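Local coordinates for protein putative succinylglutamate desuccinylase / aspartoacylase (Shewanella amazonensis, PDB 3FMC) that is probably a zinc-dependent hydrolase acting on ester bonds, assigned to the succinylglutamate desuccinylase / aspartoacylase family, with its exact substrate not established, at residues F293-A298 / A350-G355; L317-R322 / E330-L335; V301-K306 / L345-A350. All blocks are in the same frame, centred on the assembly; numbering follows the deposited sequence.

How the interactions relate
The three contacts lie close together in the all-beta C-terminal part of the chain, their centres 11 to 12 Å apart. Strand 299-303 of interaction 3 sits in one antiparallel sheet between strand 316-321 of interaction 2 and strand 351-352 of interaction 1, and Ala-350 belongs to both interactions 1 and 3. Asn-319 ND2 is 2.9 Å from Glu-302 OE1, joining interactions 2 and 3, while Ala-298 O and Arg-322 NH1, also 2.9 Å apart, join 1 and 2. Val-352 CG2 packs 3.7 Å from Val-301 CG2 between 1 and 3. All three touch the same neighbour, the third subunit. The Pro-296 side chain of interaction 1 lies about 3 Å from a bound glycerol, probably from the crystallisation liquor.

Interaction 1 of 3, residues F293-A298 / A350-G355; sequences FHAPKA and ASVHQG
Gln-354 spans the turn after strand 290-294, from Ala-298 to Pro-296. Its CB lies 4.2 Å from Ala-298 N. CG, anti to the backbone N (chi1 -174°), runs past two carbonyl oxygens, those of Ala-295 and Pro-296, and CD stays near the second. The chain stays extended to the amide, where Gln-354 NE2 donates to Pro-296 O at 3.0 Å; the donor stands above the carbonyl plane, 47° out of it. Next to this bond, Gly-355 N gives its hydrogen to Ala-295 O at 2.8 Å, in the carbonyl plane and on a lone pair. Gly-355 has a backbone conformation (phi 92°) that would press a CB against the preceding carbonyl oxygen, which accounts for glycine at this point.

Two methyl groups fill in beside these bonds. Ala-295 CB packs 3.8 Å from Val-352 CG2, and Ala-298 CB rests 3.3 Å from Val-352 O. At the strand end the His-294 ring turns an edge to Gly-355 O, with CD2 at 3.4 Å, while its ND1 bonds to Trp-146 O of a second subunit. Gln-354 O and the His-353 ring also bond to that subunit, so the paired loops form part of the subunit interface. An alanine in place of Gln-354 would probably leave Pro-296 O without its amide donor and open a gap beside the Ala-295 carbonyl. The contact thus pairs two backbone carbonyls, each with one donor, an amide side chain or a peptide N-H, and adds small methyl groups that allow the close approach.

Interaction 2 of 3, residues L317-R322 / E330-L335; sequences LVNLLR and EELTVL
With Val-318 CG1 anti to the carbonyl carbon (chi1 -46°), CG2 is left between the backbone N and the carbonyl carbon, where it meets Leu-335 CD1 at 3.7 Å; Leu-335 CG is anti to its own carbonyl carbon (chi1 -52°), and the two side chains cross obliquely. They belong to a beta hairpin, strands 316-321 and 332-336, at an outer side of the chain's four-stranded antiparallel sheet. A classic beta bulge marks its start: Leu-317 and Val-318 both face Leu-335, whose O takes a bond from Leu-317 N at 2.8 Å and a weak one from Val-318 N. Further on, Leu-320 and Thr-333 form a hydrogen-bonded pair, and Leu-321 with Leu-332 a non-hydrogen-bonded one.

The Val-318, Leu-320, Thr-333 and Leu-335 side chains share one face, where Val-318 and Leu-320 also pack on Val-301 and Leu-335 on Leu-358. On the other face, Asn-319 and Val-334 lie side by side, OD1 of Asn-319 being 3.4 Å from Val-334 CG2, while Asn-319 ND2 bonds to Glu-302. Leu-321 CD1 meets Leu-332 CD1 at 4.0 Å. Both leucines pack on Tyr-54 of a third subunit, whose Lys-58 forms a salt bridge with Glu-331 OE2 while Glu-331 OE1 accepts from Gly-327 N, and Arg-322 forms another with Glu-13 of a second subunit. One water ties the hairpin's far end together, donating to Leu-320 O and to Glu-330 O and accepting from Thr-333 OG1 at 2.7 Å.

Interaction 3 of 3, residues V301-K306 / L345-A350; sequences VEYLGK and LHFASA
Tyr-303 and His-346 stack ring on ring where strand 299-303 of the four-stranded antiparallel sheet meets the end of strand 341-346 and the loop after it. This is an offset stack: the centroids are 3.8 Å apart and the planes differ by 4°, so the rings are almost parallel. Tyr-303 CG, anti to its carbonyl carbon (chi1 -68°), lies over the centre of the imidazole, and His-346 ND1 in turn lies over the centre of the phenol ring. His-346 reaches this place with CG between its backbone N and carbonyl carbon (chi1 73°), the crowded position. Tyr-303 CB adds a CH-pi contact over the same imidazole face.

The rotation of the histidine ring is fixed within its own segment, since His-346 ND1 donates to Phe-347 O at 2.7 Å. That acceptor lies in the imidazole plane, although the donor stands above the carbonyl plane. The ring also meets that of Tyr-359, their planes at about 60°.

Across the tyrosine, the face opposite His-346 is covered by Val-301 CG1, so the phenol is sandwiched between an aromatic ring and a methyl group. Phe-347 CB lies 3.4 Å from Tyr-303 OH, which sits at the edge of the phenylalanine ring. Ser-349, whose OG bonds to Glu-247 of a third subunit, places this loop at a subunit interface. Nearer the start of the strand, Val-301 N donates to Ala-350 O at 2.7 Å, and Ala-350 CB touches Val-301 O. At the phenol tip, Tyr-303 OH donates to Ser-349 O at 2.7 Å, nearly along the C=O axis, with the acceptor in the plane of the tyrosine ring.

Interaction 1 of 3, residues F293-A298 / A350-G355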
# COMPACT_ATOMS: atom_id res chain seq x y z
N PHE C 293 21.79 9.13 8.16
CA PHE C 293 22.69 8.14 7.63
C PHE C 293 21.89 7.16 6.72
O PHE C 293 21.04 6.38 7.20
CB PHE C 293 23.43 7.40 8.74
CG PHE C 293 24.44 6.42 8.20
CD1 PHE C 293 25.70 6.86 7.84
CD2 PHE C 293 24.12 5.09 7.99
CE1 PHE C 293 26.65 5.95 7.31
CE2 PHE C 293 25.05 4.20 7.45
CZ PHE C 293 26.30 4.64 7.12
N HIS C 294 22.18 7.21 5.41
CA HIS C 294 21.49 6.36 4.39
C HIS C 294 22.31 5.12 4.00
O HIS C 294 23.54 5.16 3.97
CB HIS C 294 21.16 7.21 3.14
CG HIS C 294 20.37 8.45 3.44
ND1 HIS C 294 20.97 9.66 3.74
CD2 HIS C 294 19.04 8.68 3.51
CE1 HIS C 294 20.04 10.57 3.97
NE2 HIS C 294 18.86 10.00 3.84
N ALA C 295 21.63 4.02 3.65
CA ALA C 295 22.32 2.81 3.28
C ALA C 295 23.20 3.08 2.03
O ALA C 295 22.69 3.55 1.01
CB ALA C 295 21.30 1.69 2.99
N PRO C 296 24.50 2.82 2.11
CA PRO C 296 25.39 2.98 0.95
C PRO C 296 25.26 1.88 -0.08
O PRO C 296 25.71 2.04 -1.21
CB PRO C 296 26.79 2.94 1.59
CG PRO C 296 26.63 2.12 2.84
CD PRO C 296 25.26 2.40 3.33
N LYS C 297 24.67 0.76 0.33
CA LYS C 297 24.52 -0.42 -0.43
C LYS C 297 23.21 -1.04 0.10
O LYS C 297 22.89 -0.86 1.26
CB LYS C 297 25.74 -1.28 -0.05
CG LYS C 297 26.00 -2.51 -0.83
CD LYS C 297 27.21 -3.28 -0.21
CE LYS C 297 27.44 -4.69 -0.79
NZ LYS C 297 27.99 -4.64 -2.17
N ALA C 298 22.48 -1.80 -0.71
CA ALA C 298 21.28 -2.52 -0.23
C ALA C 298 21.65 -3.74 0.59
O ALA C 298 22.81 -4.19 0.60
CB ALA C 298 20.41 -2.95 -1.41
N ALA C 350 14.37 -4.69 8.53
CA ALA C 350 15.72 -5.24 8.39
C ALA C 350 16.19 -5.29 6.94
O ALA C 350 17.31 -5.75 6.66
CB ALA C 350 15.77 -6.65 9.02
N SER C 351 15.36 -4.88 6.00
CA SER C 351 15.75 -4.97 4.59
C SER C 351 15.68 -3.59 3.97
O SER C 351 14.67 -2.88 4.04
CB SER C 351 14.89 -6.00 3.87
OG SER C 351 13.55 -5.70 4.02
N VAL C 352 16.82 -3.19 3.42
CA VAL C 352 16.99 -1.89 2.85
C VAL C 352 17.48 -1.92 1.40
O VAL C 352 18.19 -2.83 0.98
CB VAL C 352 17.97 -1.01 3.71
CG1 VAL C 352 17.43 -0.86 5.14
CG2 VAL C 352 19.45 -1.53 3.73
N HIS C 353 17.09 -0.89 0.68
CA HIS C 353 17.59 -0.62 -0.66
C HIS C 353 18.73 0.39 -0.48
O HIS C 353 18.86 1.05 0.58
CB HIS C 353 16.46 -0.01 -1.53
CG HIS C 353 15.21 -0.85 -1.61
ND1 HIS C 353 15.22 -2.22 -1.82
CD2 HIS C 353 13.90 -0.49 -1.57
CE1 HIS C 353 13.98 -2.67 -1.85
NE2 HIS C 353 13.16 -1.64 -1.71
N GLN C 354 19.57 0.55 -1.50
CA GLN C 354 20.54 1.63 -1.42
C GLN C 354 19.75 2.95 -1.22
O GLN C 354 18.73 3.20 -1.87
CB GLN C 354 21.37 1.71 -2.69
CG GLN C 354 22.47 2.72 -2.59
CD GLN C 354 23.24 2.87 -3.86
OE1 GLN C 354 22.68 2.87 -4.94
NE2 GLN C 354 24.54 3.04 -3.74
N GLY C 355 20.20 3.76 -0.28
CA GLY C 355 19.57 5.02 0.01
C GLY C 355 18.50 5.02 1.09
O GLY C 355 18.11 6.07 1.53

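Interaction 2 of 3, residues L317-R322 / E330-L335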
# COMPACT_ATOMS: atom_id res chain seq x y z
N LEU C 317 27.96 0.37 13.22
CA LEU C 317 26.59 0.82 13.24
C LEU C 317 25.65 -0.35 12.91
O LEU C 317 24.66 -0.56 13.61
CB LEU C 317 26.45 1.97 12.26
CG LEU C 317 25.22 2.81 12.33
CD1 LEU C 317 25.16 3.51 13.69
CD2 LEU C 317 25.24 3.81 11.14
N VAL C 318 25.95 -1.09 11.83
CA VAL C 318 25.18 -2.26 11.44
C VAL C 318 26.07 -3.29 10.75
O VAL C 318 27.15 -2.97 10.22
CB VAL C 318 23.99 -1.97 10.41
CG1 VAL C 318 23.13 -0.74 10.79
CG2 VAL C 318 24.49 -1.84 8.95
N ASN C 319 25.61 -4.53 10.78
CA ASN C 319 26.14 -5.56 9.91
C ASN C 319 25.19 -5.58 8.71
O ASN C 319 23.98 -5.53 8.87
CB ASN C 319 26.17 -6.90 10.56
CG ASN C 319 27.29 -7.01 11.56
OD1 ASN C 319 28.38 -6.48 11.32
ND2 ASN C 319 27.03 -7.64 12.68
N LEU C 320 25.78 -5.62 7.53
CA LEU C 320 25.06 -5.67 6.25
C LEU C 320 25.34 -7.06 5.64
O LEU C 320 26.45 -7.38 5.25
CB LEU C 320 25.50 -4.52 5.35
CG LEU C 320 24.70 -4.36 4.05
CD1 LEU C 320 23.27 -3.91 4.36
CD2 LEU C 320 25.41 -3.41 3.07
N LEU C 321 24.27 -7.86 5.57
CA LEU C 321 24.30 -9.25 5.14
C LEU C 321 23.74 -9.39 3.73
O LEU C 321 22.64 -8.92 3.42
CB LEU C 321 23.49 -10.10 6.11
CG LEU C 321 23.38 -11.60 5.84
CD1 LEU C 321 24.77 -12.30 6.01
CD2 LEU C 321 22.26 -12.23 6.73
N ARG C 322 24.52 -10.05 2.88
CA ARG C 322 24.20 -10.22 1.45
C ARG C 322 24.37 -11.67 1.01
O ARG C 322 25.46 -12.09 0.55
CB ARG C 322 25.13 -9.29 0.63
CG ARG C 322 24.89 -7.77 0.77
CD ARG C 322 23.57 -7.32 0.18
NE ARG C 322 23.59 -7.53 -1.27
CZ ARG C 322 23.84 -6.59 -2.17
NH1 ARG C 322 23.98 -5.33 -1.82
NH2 ARG C 322 23.92 -6.94 -3.46
N GLU C 330 31.97 -9.33 0.24
CA GLU C 330 30.78 -8.51 0.42
C GLU C 330 29.62 -9.26 1.04
O GLU C 330 28.56 -8.68 1.26
CB GLU C 330 30.37 -7.95 -0.94
CG GLU C 330 31.34 -6.91 -1.47
CD GLU C 330 31.52 -5.73 -0.50
OE1 GLU C 330 30.55 -4.97 -0.22
OE2 GLU C 330 32.67 -5.55 -0.02
N GLU C 331 29.81 -10.55 1.32
CA GLU C 331 28.73 -11.38 1.94
C GLU C 331 28.25 -10.81 3.29
O GLU C 331 27.06 -10.96 3.68
CB GLU C 331 29.19 -12.84 2.08
CG GLU C 331 30.27 -13.05 3.10
CD GLU C 331 30.92 -14.42 3.07
OE1 GLU C 331 30.58 -15.29 2.22
OE2 GLU C 331 31.80 -14.61 3.91
N LEU C 332 29.17 -10.20 4.03
CA LEU C 332 28.83 -9.61 5.34
C LEU C 332 29.84 -8.52 5.59
O LEU C 332 31.02 -8.82 5.69
CB LEU C 332 28.89 -10.65 6.46
CG LEU C 332 28.58 -10.21 7.90
CD1 LEU C 332 27.14 -9.80 8.04
CD2 LEU C 332 28.87 -11.33 8.89
N THR C 333 29.37 -7.28 5.67
CA THR C 333 30.24 -6.12 5.91
C THR C 333 29.72 -5.29 7.08
O THR C 333 28.56 -5.43 7.49
CB THR C 333 30.40 -5.30 4.62
OG1 THR C 333 29.14 -4.85 4.15
CG2 THR C 333 31.01 -6.19 3.50
N VAL C 334 30.57 -4.43 7.61
CA VAL C 334 30.19 -3.56 8.74
C VAL C 334 30.13 -2.15 8.21
O VAL C 334 31.04 -1.71 7.52
CB VAL C 334 31.23 -3.61 9.88
CG1 VAL C 334 30.83 -2.69 11.00
CG2 VAL C 334 31.35 -5.01 10.38
N LEU C 335 29.02 -1.47 8.46
CA LEU C 335 28.90 -0.07 8.10
C LEU C 335 29.14 0.70 9.41
O LEU C 335 28.68 0.29 10.48
CB LEU C 335 27.52 0.27 7.55
CG LEU C 335 26.99 -0.59 6.42
CD1 LEU C 335 25.68 -0.01 5.93
CD2 LEU C 335 28.00 -0.69 5.28
O HOH W 1 27.64 -6.66 2.75
O HOH W 2 26.21 -13.74 2.69

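Interaction 3 of 3, residues V301-K306 / L345-A350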
# COMPACT_ATOMS: atom_id res chain seq x y z
N VAL C 301 19.92 -6.05 7.27
CA VAL C 301 20.59 -5.35 8.34
C VAL C 301 20.36 -5.87 9.74
O VAL C 301 19.21 -6.11 10.16
CB VAL C 301 20.09 -3.86 8.30
CG1 VAL C 301 20.77 -3.01 9.35
CG2 VAL C 301 20.30 -3.25 6.88
N GLU C 302 21.47 -6.03 10.45
CA GLU C 302 21.46 -6.32 11.88
C GLU C 302 21.90 -5.00 12.52
O GLU C 302 23.01 -4.53 12.28
CB GLU C 302 22.43 -7.45 12.21
CG GLU C 302 22.48 -7.80 13.67
CD GLU C 302 23.42 -8.97 13.95
OE1 GLU C 302 24.57 -8.98 13.43
OE2 GLU C 302 22.99 -9.85 14.69
N TYR C 303 21.04 -4.38 13.32
CA TYR C 303 21.33 -3.04 13.88
C TYR C 303 22.24 -3.24 15.09
O TYR C 303 21.89 -3.96 16.01
CB TYR C 303 20.01 -2.31 14.30
CG TYR C 303 19.22 -1.97 13.07
CD1 TYR C 303 19.50 -0.82 12.34
CD2 TYR C 303 18.26 -2.83 12.57
CE1 TYR C 303 18.82 -0.51 11.17
CE2 TYR C 303 17.56 -2.54 11.38
CZ TYR C 303 17.86 -1.38 10.69
OH TYR C 303 17.24 -1.11 9.49
N LEU C 304 23.40 -2.59 15.07
CA LEU C 304 24.35 -2.69 16.21
C LEU C 304 24.35 -1.44 17.08
O LEU C 304 24.48 -1.54 18.30
CB LEU C 304 25.76 -2.95 15.68
CG LEU C 304 25.93 -4.17 14.77
CD1 LEU C 304 27.32 -4.23 14.14
CD2 LEU C 304 25.57 -5.46 15.48
N GLY C 305 24.19 -0.28 16.49
CA GLY C 305 24.18 1.00 17.24
C GLY C 305 22.87 1.07 17.98
O GLY C 305 21.80 1.06 17.36
N LYS C 306 22.93 1.12 19.32
CA LYS C 306 21.70 1.14 20.12
C LYS C 306 21.22 2.58 20.28
O LYS C 306 21.99 3.49 20.53
CB LYS C 306 21.91 0.49 21.49
CG LYS C 306 22.39 -0.97 21.35
CD LYS C 306 21.28 -1.90 20.85
CE LYS C 306 21.78 -3.28 20.59
NZ LYS C 306 20.63 -4.22 20.46
N LEU C 345 17.49 7.14 16.37
CA LEU C 345 16.48 6.23 15.83
C LEU C 345 17.06 5.53 14.61
O LEU C 345 18.02 6.02 13.99
CB LEU C 345 15.20 7.04 15.45
CG LEU C 345 15.33 8.19 14.44
CD1 LEU C 345 15.24 7.64 12.98
CD2 LEU C 345 14.32 9.32 14.57
N HIS C 346 16.47 4.39 14.29
CA HIS C 346 16.83 3.64 13.12
C HIS C 346 15.58 3.06 12.44
O HIS C 346 14.49 2.95 13.02
CB HIS C 346 17.91 2.56 13.41
CG HIS C 346 17.45 1.36 14.19
ND1 HIS C 346 16.53 0.45 13.71
CD2 HIS C 346 17.88 0.87 15.38
CE1 HIS C 346 16.38 -0.53 14.59
NE2 HIS C 346 17.21 -0.31 15.60
N PHE C 347 15.81 2.62 11.21
CA PHE C 347 14.77 2.09 10.34
C PHE C 347 14.13 0.90 11.00
O PHE C 347 14.81 0.05 11.61
CB PHE C 347 15.40 1.74 8.99
CG PHE C 347 14.42 1.43 7.90
CD1 PHE C 347 13.51 2.37 7.47
CD2 PHE C 347 14.53 0.23 7.20
CE1 PHE C 347 12.66 2.10 6.39
CE2 PHE C 347 13.69 -0.05 6.14
CZ PHE C 347 12.75 0.88 5.75
N ALA C 348 12.80 0.79 10.83
CA ALA C 348 12.00 -0.25 11.49
C ALA C 348 11.98 -1.61 10.83
O ALA C 348 11.38 -2.55 11.37
CB ALA C 348 10.56 0.27 11.67
N SER C 349 12.62 -1.74 9.67
CA SER C 349 12.66 -2.97 8.92
C SER C 349 14.14 -3.39 8.73
O SER C 349 15.05 -2.56 8.84
CB SER C 349 11.99 -2.75 7.55
OG SER C 349 12.38 -3.74 6.64
N ALA C 350 14.37 -4.69 8.53
CA ALA C 350 15.72 -5.24 8.39
C ALA C 350 16.19 -5.29 6.94
O ALA C 350 17.31 -5.75 6.66
CB ALA C 350 15.77 -6.65 9.02